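Local coordinates for protein ATP-dependent 6-phosphofructokinase subunit beta (Saccharomyces cerevisiae, PDB 3O8O) that catalyses the ATP-dependent phosphorylation of fructose 6-phosphate to fructose 1,6-bisphosphate, the first committing step of glycolysis, as the beta subunit of an allosteric kinase, at residues S189-V194 / L279-T284; T184-S189 / K245-V250; E195-N200 / H288-G293; S169-I174 / C201-L206. All blocks are in the same frame, centred on the assembly; numbering follows the deposited sequence.

Interaction 1 of 4, residues S189-V194 / L279-T284; sequences SRAFVV and LDTRIT. With F6P (6-O-phosphono-beta-D-fructofuranose), chain I.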
# COMPACT_ATOMS: atom_id res chain seq x y z
N SER B 189 -51.76 8.00 5.46
CA SER B 189 -51.90 9.34 6.04
C SER B 189 -52.74 9.28 7.31
O SER B 189 -53.63 10.09 7.52
CB SER B 189 -52.54 10.28 5.04
OG SER B 189 -51.71 10.41 3.90
N ARG B 190 -52.43 8.28 8.15
CA ARG B 190 -53.11 8.03 9.40
C ARG B 190 -52.57 8.79 10.58
O ARG B 190 -51.61 9.59 10.49
CB ARG B 190 -53.07 6.56 9.75
CG ARG B 190 -53.63 5.66 8.70
CD ARG B 190 -54.00 4.34 9.34
NE ARG B 190 -54.19 3.30 8.34
CZ ARG B 190 -54.76 2.14 8.61
NH1 ARG B 190 -55.20 1.91 9.85
NH2 ARG B 190 -54.90 1.21 7.67
N ALA B 191 -53.20 8.51 11.72
CA ALA B 191 -52.85 9.10 12.99
C ALA B 191 -52.68 7.96 13.99
O ALA B 191 -53.47 7.02 14.04
CB ALA B 191 -53.94 10.03 13.44
N PHE B 192 -51.61 8.05 14.78
CA PHE B 192 -51.34 7.02 15.77
C PHE B 192 -51.11 7.65 17.14
O PHE B 192 -50.46 8.70 17.28
CB PHE B 192 -50.08 6.21 15.39
CG PHE B 192 -50.30 5.17 14.31
CD1 PHE B 192 -50.08 5.47 12.96
CD2 PHE B 192 -50.72 3.88 14.64
CE1 PHE B 192 -50.28 4.51 11.98
CE2 PHE B 192 -50.92 2.91 13.65
CZ PHE B 192 -50.70 3.23 12.32
N VAL B 193 -51.67 7.00 18.15
CA VAL B 193 -51.50 7.43 19.52
C VAL B 193 -50.60 6.34 20.11
O VAL B 193 -51.04 5.22 20.36
CB VAL B 193 -52.84 7.47 20.25
CG1 VAL B 193 -52.65 7.80 21.72
CG2 VAL B 193 -53.72 8.50 19.60
N VAL B 194 -49.33 6.67 20.29
CA VAL B 194 -48.39 5.70 20.82
C VAL B 194 -48.26 5.80 22.33
O VAL B 194 -47.78 6.79 22.86
CB VAL B 194 -46.99 5.89 20.19
CG1 VAL B 194 -46.09 4.73 20.56
CG2 VAL B 194 -47.11 5.99 18.67
N LEU B 279 -60.28 11.69 11.84
CA LEU B 279 -59.24 11.03 11.07
C LEU B 279 -58.96 9.61 11.54
O LEU B 279 -59.15 9.29 12.73
CB LEU B 279 -57.96 11.88 11.05
CG LEU B 279 -57.61 12.77 12.24
CD1 LEU B 279 -57.29 11.92 13.48
CD2 LEU B 279 -56.42 13.65 11.86
N ASP B 280 -58.54 8.78 10.59
CA ASP B 280 -58.24 7.38 10.84
C ASP B 280 -57.18 7.30 11.95
O ASP B 280 -56.04 7.76 11.78
CB ASP B 280 -57.74 6.74 9.55
CG ASP B 280 -57.98 5.25 9.52
OD1 ASP B 280 -58.61 4.72 10.46
OD2 ASP B 280 -57.55 4.60 8.54
N THR B 281 -57.56 6.73 13.09
CA THR B 281 -56.63 6.64 14.20
C THR B 281 -56.49 5.24 14.76
O THR B 281 -57.43 4.45 14.74
CB THR B 281 -57.05 7.59 15.31
OG1 THR B 281 -57.02 8.94 14.80
CG2 THR B 281 -56.11 7.49 16.50
N ARG B 282 -55.28 4.94 15.24
CA ARG B 282 -54.94 3.66 15.83
C ARG B 282 -54.11 3.92 17.08
O ARG B 282 -53.37 4.92 17.15
CB ARG B 282 -54.13 2.81 14.85
CG ARG B 282 -54.86 2.39 13.61
CD ARG B 282 -55.93 1.40 13.95
NE ARG B 282 -56.59 0.94 12.74
CZ ARG B 282 -57.28 1.73 11.92
NH1 ARG B 282 -57.38 3.03 12.19
NH2 ARG B 282 -57.84 1.23 10.83
N ILE B 283 -54.25 3.02 18.06
CA ILE B 283 -53.51 3.12 19.31
C ILE B 283 -52.44 2.05 19.32
O ILE B 283 -52.68 0.91 18.93
CB ILE B 283 -54.42 2.91 20.55
CG1 ILE B 283 -55.33 4.13 20.75
CG2 ILE B 283 -53.57 2.68 21.79
CD1 ILE B 283 -56.25 4.02 21.97
N THR B 284 -51.24 2.42 19.75
CA THR B 284 -50.13 1.49 19.81
C THR B 284 -49.55 1.47 21.21
O THR B 284 -49.17 2.52 21.74
CB THR B 284 -49.00 1.92 18.87
OG1 THR B 284 -49.50 2.08 17.54
CG2 THR B 284 -47.94 0.87 18.86
O1 F6P I . -52.93 -6.28 5.76
C1 F6P I . -53.40 -7.10 6.81
C2 F6P I . -53.22 -6.40 8.16
O2 F6P I . -51.85 -6.03 8.36
C3 F6P I . -53.73 -7.36 9.27
O3 F6P I . -52.68 -8.08 9.93
C4 F6P I . -54.51 -6.43 10.21
O4 F6P I . -55.55 -7.13 10.90
C5 F6P I . -55.03 -5.33 9.24
O5 F6P I . -54.03 -5.23 8.21
C6 F6P I . -55.18 -3.99 9.96
O6 F6P I . -55.66 -3.00 9.04
P F6P I . -55.79 -1.60 9.83
O1P F6P I . -55.04 -1.25 11.06
O2P F6P I . -56.33 -0.36 8.97
O3P F6P I . -54.40 -1.27 9.09

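Interaction 2 of 4, residues T184-S189 / K245-V250; sequences TANSHS and KRTTIV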
# COMPACT_ATOMS: atom_id res chain seq x y z
N THR B 184 -45.95 3.08 7.97
CA THR B 184 -47.23 2.58 7.52
C THR B 184 -48.24 3.73 7.69
O THR B 184 -49.18 3.88 6.89
CB THR B 184 -47.62 1.36 8.31
OG1 THR B 184 -48.89 0.87 7.84
CG2 THR B 184 -47.62 1.69 9.80
N ALA B 185 -48.00 4.56 8.70
CA ALA B 185 -48.85 5.71 8.95
C ALA B 185 -48.83 6.62 7.74
O ALA B 185 -49.85 7.11 7.31
CB ALA B 185 -48.37 6.48 10.16
N ASN B 186 -47.64 6.85 7.20
CA ASN B 186 -47.48 7.70 6.03
C ASN B 186 -48.17 7.12 4.78
O ASN B 186 -48.57 7.86 3.89
CB ASN B 186 -46.00 7.89 5.74
CG ASN B 186 -45.74 8.90 4.67
OD1 ASN B 186 -45.50 10.07 4.95
ND2 ASN B 186 -45.78 8.46 3.41
N SER B 187 -48.27 5.80 4.71
CA SER B 187 -48.90 5.16 3.57
C SER B 187 -50.37 5.50 3.53
O SER B 187 -50.92 5.77 2.48
CB SER B 187 -48.75 3.63 3.63
OG SER B 187 -47.44 3.20 3.29
N HIS B 188 -51.01 5.48 4.70
CA HIS B 188 -52.44 5.75 4.82
C HIS B 188 -52.76 7.14 5.39
O HIS B 188 -53.91 7.41 5.75
CB HIS B 188 -53.07 4.69 5.69
CG HIS B 188 -52.96 3.31 5.14
ND1 HIS B 188 -51.77 2.76 4.74
CD2 HIS B 188 -53.90 2.35 4.95
CE1 HIS B 188 -51.97 1.51 4.34
NE2 HIS B 188 -53.25 1.24 4.46
N SER B 189 -51.76 8.00 5.46
CA SER B 189 -51.90 9.34 6.04
C SER B 189 -52.74 9.28 7.31
O SER B 189 -53.63 10.09 7.52
CB SER B 189 -52.54 10.28 5.04
OG SER B 189 -51.71 10.41 3.90
N LYS B 245 -48.26 17.54 6.23
CA LYS B 245 -47.93 16.35 6.99
C LYS B 245 -49.01 15.27 6.85
O LYS B 245 -50.13 15.47 7.29
CB LYS B 245 -47.72 16.72 8.45
CG LYS B 245 -47.14 15.58 9.28
CD LYS B 245 -46.53 16.12 10.55
CE LYS B 245 -46.29 15.02 11.55
NZ LYS B 245 -45.94 15.64 12.87
N ARG B 246 -48.66 14.15 6.22
CA ARG B 246 -49.59 13.04 6.00
C ARG B 246 -49.88 12.22 7.24
O ARG B 246 -50.89 11.52 7.32
CB ARG B 246 -49.03 12.08 4.97
CG ARG B 246 -48.76 12.67 3.61
CD ARG B 246 -48.26 11.59 2.63
NE ARG B 246 -49.08 10.39 2.66
CZ ARG B 246 -49.68 9.89 1.60
NH1 ARG B 246 -49.54 10.50 0.44
NH2 ARG B 246 -50.41 8.79 1.69
N THR B 247 -48.98 12.29 8.21
CA THR B 247 -49.09 11.50 9.42
C THR B 247 -49.30 12.34 10.67
O THR B 247 -48.93 13.51 10.72
CB THR B 247 -47.81 10.66 9.67
OG1 THR B 247 -46.65 11.51 9.54
CG2 THR B 247 -47.72 9.47 8.70
N THR B 248 -49.89 11.70 11.68
CA THR B 248 -50.12 12.34 12.97
C THR B 248 -49.73 11.33 14.07
O THR B 248 -50.32 10.26 14.24
CB THR B 248 -51.59 12.83 13.11
OG1 THR B 248 -51.79 13.95 12.24
CG2 THR B 248 -51.90 13.27 14.53
N ILE B 249 -48.68 11.70 14.79
CA ILE B 249 -48.12 10.87 15.85
C ILE B 249 -48.20 11.67 17.13
O ILE B 249 -47.56 12.73 17.25
CB ILE B 249 -46.60 10.52 15.56
CG1 ILE B 249 -46.48 9.76 14.23
CG2 ILE B 249 -46.02 9.61 16.67
CD1 ILE B 249 -47.25 8.48 14.23
N VAL B 250 -48.99 11.15 18.06
CA VAL B 250 -49.20 11.76 19.36
C VAL B 250 -48.63 10.82 20.41
O VAL B 250 -49.14 9.71 20.61
CB VAL B 250 -50.71 11.96 19.63
CG1 VAL B 250 -50.95 12.40 21.06
CG2 VAL B 250 -51.27 13.00 18.67

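Interaction 3 of 4, residues E195-N200 / H288-G293; sequences EVMGRN and HVQRGG. With F6P (6-O-phosphono-beta-D-fructofuranose), chain K.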
# COMPACT_ATOMS: atom_id res chain seq x y z
N GLU B 195 -48.71 4.75 23.02
CA GLU B 195 -48.62 4.71 24.48
C GLU B 195 -47.22 4.25 24.91
O GLU B 195 -46.80 3.14 24.64
CB GLU B 195 -49.65 3.77 25.05
CG GLU B 195 -49.86 3.99 26.53
CD GLU B 195 -50.37 2.75 27.21
OE1 GLU B 195 -51.25 2.08 26.60
OE2 GLU B 195 -49.89 2.45 28.34
N VAL B 196 -46.53 5.13 25.62
CA VAL B 196 -45.17 4.88 26.08
C VAL B 196 -45.02 4.70 27.59
O VAL B 196 -45.79 5.24 28.37
CB VAL B 196 -44.29 6.04 25.58
CG1 VAL B 196 -43.39 6.55 26.71
CG2 VAL B 196 -43.50 5.57 24.36
N MET B 197 -44.01 3.94 28.01
CA MET B 197 -43.78 3.70 29.43
C MET B 197 -43.23 4.91 30.15
O MET B 197 -43.17 6.01 29.59
CB MET B 197 -42.81 2.54 29.64
CG MET B 197 -43.34 1.19 29.20
SD MET B 197 -42.40 -0.09 29.97
CE MET B 197 -43.48 -1.50 29.82
N GLY B 198 -42.82 4.70 31.40
CA GLY B 198 -42.26 5.78 32.18
C GLY B 198 -42.91 5.92 33.55
O GLY B 198 -42.53 6.78 34.35
N ARG B 199 -43.89 5.07 33.83
CA ARG B 199 -44.57 5.12 35.11
C ARG B 199 -45.18 6.52 35.30
O ARG B 199 -46.12 6.90 34.59
CB ARG B 199 -43.57 4.84 36.22
CG ARG B 199 -44.19 4.62 37.58
CD ARG B 199 -43.11 4.24 38.59
NE ARG B 199 -42.48 2.94 38.32
CZ ARG B 199 -43.02 1.77 38.63
NH1 ARG B 199 -44.21 1.72 39.22
NH2 ARG B 199 -42.40 0.62 38.36
N ASN B 200 -44.63 7.29 36.23
CA ASN B 200 -45.16 8.63 36.48
C ASN B 200 -44.29 9.73 35.95
O ASN B 200 -44.55 10.91 36.20
CB ASN B 200 -45.38 8.83 37.99
CG ASN B 200 -46.41 7.85 38.58
OD1 ASN B 200 -47.55 7.77 38.11
ND2 ASN B 200 -46.00 7.12 39.62
N HIS B 288 -43.42 -3.68 27.09
CA HIS B 288 -42.06 -4.05 27.47
C HIS B 288 -40.92 -4.08 26.45
O HIS B 288 -39.77 -4.24 26.84
CB HIS B 288 -42.10 -5.39 28.21
CG HIS B 288 -42.93 -5.35 29.45
ND1 HIS B 288 -44.31 -5.38 29.42
CD2 HIS B 288 -42.59 -5.24 30.76
CE1 HIS B 288 -44.77 -5.28 30.65
NE2 HIS B 288 -43.75 -5.19 31.48
N VAL B 289 -41.19 -3.94 25.15
CA VAL B 289 -40.06 -3.95 24.22
C VAL B 289 -39.19 -2.78 24.67
O VAL B 289 -38.02 -2.71 24.35
CB VAL B 289 -40.46 -3.72 22.72
CG1 VAL B 289 -41.62 -4.63 22.31
CG2 VAL B 289 -40.78 -2.27 22.48
N GLN B 290 -39.79 -1.87 25.43
CA GLN B 290 -39.06 -0.72 25.92
C GLN B 290 -38.08 -1.14 27.01
O GLN B 290 -37.13 -0.43 27.32
CB GLN B 290 -40.04 0.33 26.46
CG GLN B 290 -41.05 0.81 25.43
CD GLN B 290 -42.13 1.68 26.04
OE1 GLN B 290 -41.92 2.86 26.34
NE2 GLN B 290 -43.30 1.09 26.24
N ARG B 291 -38.33 -2.32 27.59
CA ARG B 291 -37.49 -2.84 28.66
C ARG B 291 -36.41 -3.78 28.16
O ARG B 291 -35.40 -3.99 28.83
CB ARG B 291 -38.38 -3.57 29.68
CG ARG B 291 -39.23 -2.64 30.50
CD ARG B 291 -38.45 -2.08 31.67
NE ARG B 291 -38.29 -3.10 32.70
CZ ARG B 291 -39.30 -3.58 33.41
NH1 ARG B 291 -40.53 -3.12 33.20
NH2 ARG B 291 -39.09 -4.54 34.30
N GLY B 292 -36.63 -4.35 26.97
CA GLY B 292 -35.69 -5.28 26.39
C GLY B 292 -34.59 -4.66 25.55
O GLY B 292 -34.36 -3.44 25.58
N GLY B 293 -33.90 -5.50 24.79
CA GLY B 293 -32.81 -5.00 23.98
C GLY B 293 -31.52 -4.85 24.75
O GLY B 293 -31.50 -4.80 25.98
O1 F6P K . -39.89 -0.01 36.49
C1 F6P K . -40.79 0.94 35.92
C2 F6P K . -41.56 0.30 34.77
O2 F6P K . -40.69 -0.15 33.74
C3 F6P K . -42.57 1.25 34.15
O3 F6P K . -42.01 2.02 33.08
C4 F6P K . -43.71 0.27 33.75
O4 F6P K . -44.98 0.91 33.63
C5 F6P K . -43.63 -0.78 34.91
O5 F6P K . -42.24 -0.84 35.23
C6 F6P K . -43.98 -2.18 34.48
O6 F6P K . -43.84 -2.98 35.66
P F6P K . -44.10 -4.53 35.31
O1P F6P K . -43.05 -4.97 34.36
O2P F6P K . -43.97 -5.41 36.65
O3P F6P K . -45.56 -4.73 34.62

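Interaction 4 of 4, residues S169-I174 / C201-L206; sequences SALDRI and CGWLAL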
# COMPACT_ATOMS: atom_id res chain seq x y z
N SER B 169 -31.67 3.73 26.64
CA SER B 169 -31.87 2.51 25.89
C SER B 169 -33.37 2.39 25.61
O SER B 169 -33.79 2.06 24.51
CB SER B 169 -31.39 1.29 26.68
OG SER B 169 -29.98 1.27 26.81
N ALA B 170 -34.17 2.66 26.63
CA ALA B 170 -35.61 2.61 26.46
C ALA B 170 -35.99 3.64 25.40
O ALA B 170 -36.78 3.35 24.49
CB ALA B 170 -36.27 2.92 27.77
N LEU B 171 -35.42 4.84 25.49
CA LEU B 171 -35.71 5.90 24.52
C LEU B 171 -35.40 5.44 23.10
O LEU B 171 -36.11 5.80 22.17
CB LEU B 171 -34.91 7.16 24.85
CG LEU B 171 -34.97 8.30 23.80
CD1 LEU B 171 -36.42 8.74 23.62
CD2 LEU B 171 -34.07 9.49 24.24
N ASP B 172 -34.31 4.68 22.94
CA ASP B 172 -33.89 4.12 21.64
C ASP B 172 -34.96 3.15 21.15
O ASP B 172 -35.41 3.20 20.01
CB ASP B 172 -32.55 3.37 21.82
CG ASP B 172 -32.00 2.83 20.50
OD1 ASP B 172 -31.40 3.61 19.72
OD2 ASP B 172 -32.17 1.61 20.27
N ARG B 173 -35.37 2.26 22.03
CA ARG B 173 -36.39 1.31 21.67
C ARG B 173 -37.65 2.01 21.20
O ARG B 173 -38.27 1.61 20.21
CB ARG B 173 -36.71 0.41 22.88
CG ARG B 173 -36.40 -1.04 22.61
CD ARG B 173 -34.95 -1.20 22.15
NE ARG B 173 -34.06 -1.48 23.26
CZ ARG B 173 -32.77 -1.15 23.29
NH1 ARG B 173 -32.24 -0.52 22.26
NH2 ARG B 173 -32.02 -1.47 24.33
N ILE B 174 -38.03 3.08 21.91
CA ILE B 174 -39.24 3.85 21.59
C ILE B 174 -39.15 4.47 20.20
O ILE B 174 -40.02 4.24 19.36
CB ILE B 174 -39.50 4.98 22.65
CG1 ILE B 174 -39.95 4.35 23.98
CG2 ILE B 174 -40.56 5.96 22.14
CD1 ILE B 174 -39.95 5.29 25.16
N CYS B 201 -43.25 9.36 35.22
CA CYS B 201 -42.34 10.33 34.63
C CYS B 201 -42.66 10.46 33.16
O CYS B 201 -43.19 9.54 32.55
CB CYS B 201 -40.91 9.88 34.80
SG CYS B 201 -39.76 11.16 34.31
N GLY B 202 -42.34 11.61 32.60
CA GLY B 202 -42.64 11.81 31.19
C GLY B 202 -41.39 12.06 30.37
O GLY B 202 -41.47 12.50 29.22
N TRP B 203 -40.24 11.76 30.97
CA TRP B 203 -38.95 11.94 30.30
C TRP B 203 -38.89 11.20 28.96
O TRP B 203 -38.40 11.74 27.97
CB TRP B 203 -37.81 11.46 31.20
CG TRP B 203 -36.49 11.76 30.60
CD1 TRP B 203 -35.82 12.95 30.61
CD2 TRP B 203 -35.70 10.86 29.83
NE1 TRP B 203 -34.66 12.85 29.89
CE2 TRP B 203 -34.56 11.57 29.40
CE3 TRP B 203 -35.84 9.52 29.45
CZ2 TRP B 203 -33.56 10.99 28.62
CZ3 TRP B 203 -34.86 8.94 28.68
CH2 TRP B 203 -33.73 9.68 28.27
N LEU B 204 -39.35 9.95 28.96
CA LEU B 204 -39.38 9.13 27.76
C LEU B 204 -40.32 9.67 26.68
O LEU B 204 -39.94 9.74 25.51
CB LEU B 204 -39.78 7.70 28.09
CG LEU B 204 -38.70 6.84 28.74
CD1 LEU B 204 -39.30 5.51 29.17
CD2 LEU B 204 -37.55 6.61 27.77
N ALA B 205 -41.53 10.04 27.07
CA ALA B 205 -42.50 10.58 26.11
C ALA B 205 -42.00 11.90 25.50
O ALA B 205 -42.10 12.11 24.29
CB ALA B 205 -43.85 10.78 26.78
N LEU B 206 -41.47 12.78 26.33
CA LEU B 206 -40.97 14.06 25.85
C LEU B 206 -39.83 13.89 24.83
O LEU B 206 -39.98 14.29 23.65
CB LEU B 206 -40.50 14.90 27.05
CG LEU B 206 -39.67 16.17 26.86
CD1 LEU B 206 -40.38 17.21 25.98
CD2 LEU B 206 -39.39 16.74 28.24

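Interaction 1 of 4, residues S189-V194 / L279-T284
Arg190, just before strand 191-196, and Arg282, on the neighbouring strand 281-285, close together on one phosphate oxygen, O2P of the fructose 6-phosphate of chain I. Arg190 NH1 donates to O2P over 2.7 Å from the edge of its guanidinium, and Arg190 NH2 donates to it as well; Arg282 NH2 adds a weak bond of 2.9 Å to the same oxygen. The Arg190 chain runs extended from CG to NE, whereas Arg282 folds back at chi2 (-69°), which turns its CD off the straight course. The two guanidinium planes stand 57° apart, with Arg190 NH1 over one face of the Arg282 group. Such proximity of like charges is probably eased by the phosphate and by Asp280, whose OD1 takes a nearly straight bond from Arg282 NH1 (2.7 Å, 173°), while OD2 lies above the Arg190 guanidinium, 3.6 Å from NE, in a long ion pair. Nearer the backbone, Arg282 CB lies 3.4 Å from Phe192 CE2.

The backbones run parallel in register, Val193 N bonding to Arg282 O (2.9 Å) and Thr284 N to Val193 O. Ala191, Val193, Thr281 and Ile283 occupy the other side of the sheet, where Ala191 CB meets Leu279 CD1 and helix 266-275 covers Thr281 and Ile283; Phe192 instead packs on helix 167-187. Residues of another protein chain complete the ligand's binding. This is the intersubunit half of a phosphofructokinase substrate site: two arginines, one leading into and one lying on adjacent parallel strands, holding the 6-phosphate of a sugar shared with the alpha subunit.

Interaction 2 of 4, residues T184-S189 / K245-V250
A mixed polar and apolar contact joins Asn186 and Ala185, near the end of helix 167-187, to Arg246 and Thr247, which lead into strand 248-253. Its polar half is carried by the Arg246 side chain. The chain bends at chi3 (48°), placing NE 2.9 Å from the carbonyl oxygen of Asn186, a weak hydrogen bond with an angle of only 124° at the hydrogen. Ser189 OG sits over one face of the guanidinium, and Ser187 O lies at its edge, near the plane. The Asn186 side chain crosses that of Arg246 at about a right angle, its OD1 3.9 Å from Arg246 CD. Outside the two segments, Arg246 NH1 is paired in a salt bridge with an acidic side chain of another protein chain, so this corner also belongs to a subunit interface.

Helix 167-187 lies against one face of the parallel sheet and turns at Ser189, which has left-handed backbone angles, into strand 191-196, the neighbour of 248-253; Thr248 bonds through its backbone to Arg190 and Phe192. The apolar half fills the angle between helix and sheet. Thr247 CG2 points at the helix, 3.4 Å from Ala185 CB and 3.8 Å from Asn186 CB. This leaves Thr247 OG1 between the backbone N and the carbonyl carbon (chi1 49°), where it hydrogen-bonds Glu182 of the same helix. Arg241 donates from NH2 to Ser189 O and from NH1 to Arg246 O, bridging the two backbones.

Interaction 3 of 4, residues E195-N200 / H288-G293
Gln290 reaches Met197 through one hydrogen bond: Met197 N donates to Gln290 OE1 over 2.9 Å. The bond is nearly straight (167°) and uses an in-plane lone pair of the amide oxygen. The other end of that amide, NE2, is bonded to Gly287 O, consistent with the modelled orientation of the group. Gln290 OE1 also touches Val196 CG2 at 3.7 Å.

Apolar and aromatic contact comes from the Met197 side chain, extended beyond CG. Its methyl CE stands over the centre of the His288 ring, 3.8 Å from the centroid and only 5° off the normal, a CH-pi contact. SD passes 4.1 Å from Arg291 CG.

Ligand bonds come from both segments. His288 NE2, at the ring edge, donates to O1P of the fructose 6-phosphate of chain K over 3.0 Å; Arg291 NH1 adds a weak bond to O1P, and Gly198 N holds O3 of the sugar at 3.3 Å. Arg291 NH2 is paired with Asp14, while Glu254 and Asp155 also bond the ligand. The chemistry implies that the Gln290-Met197 bond ties two ligand-binding segments together, while Met197 itself lines the sugar and its methyl covers the face of His288, whose edge meets the phosphate.

Interaction 4 of 4, residues S169-I174 / C201-L206
Helices 167-187 and 203-212, which precede and follow strand 191-196, pack together beside the sheet through Ala170, Leu171 and Ile174 of the first and Trp203 and Leu204 of the second. Leu204 does most of the touching. Its branch CD2 enters between the side chains of the facing helix, 3.9 Å from Ala170 CB, 4.0 Å from Leu171 CB and 3.8 Å from Ile174 CD1. Ile174 CD1 also meets Leu204 CB at 3.8 Å, the two side chains lying aslant. Beside them, Leu171 CD2 meets Trp203 CH2 at 4.0 Å, the two side chains crossing at about a right angle; the indole also makes an edge-to-face pair with Tyr168.

Gly202 is the N-cap of the second helix, and Trp203 N donates to Cys201 SG. Val196 of the intervening strand touches both Ile174 and Leu204, closing the core between helices and sheet. All five residues that meet are buried and the side-chain groups that touch are hydrocarbon or aromatic, which implies that shape and burial, rather than polar bonds, hold the two helices at this point.

Overall arrangement
All four contacts lie in the N-terminal catalytic domain, on or around strand 191-196. Along the chain, one continuous course gives helix 167-187 (interactions 4 and 2), the strand (1 and 3) and the start of helix 203-212 (4); the partners 245-250, 279-284 and 288-293 follow later. Two pairs are close: interactions 1 and 2 share Ser189, their centres about 8 Å apart, and the centres of interactions 3 and 4 are about 7 Å apart, joined through Arg173 and Gly292. The centres of 1 and 3 are about 19 Å apart. The strand thus runs from one fructose 6-phosphate site, at its start, to a second beyond its end, both shared with the alpha subunit.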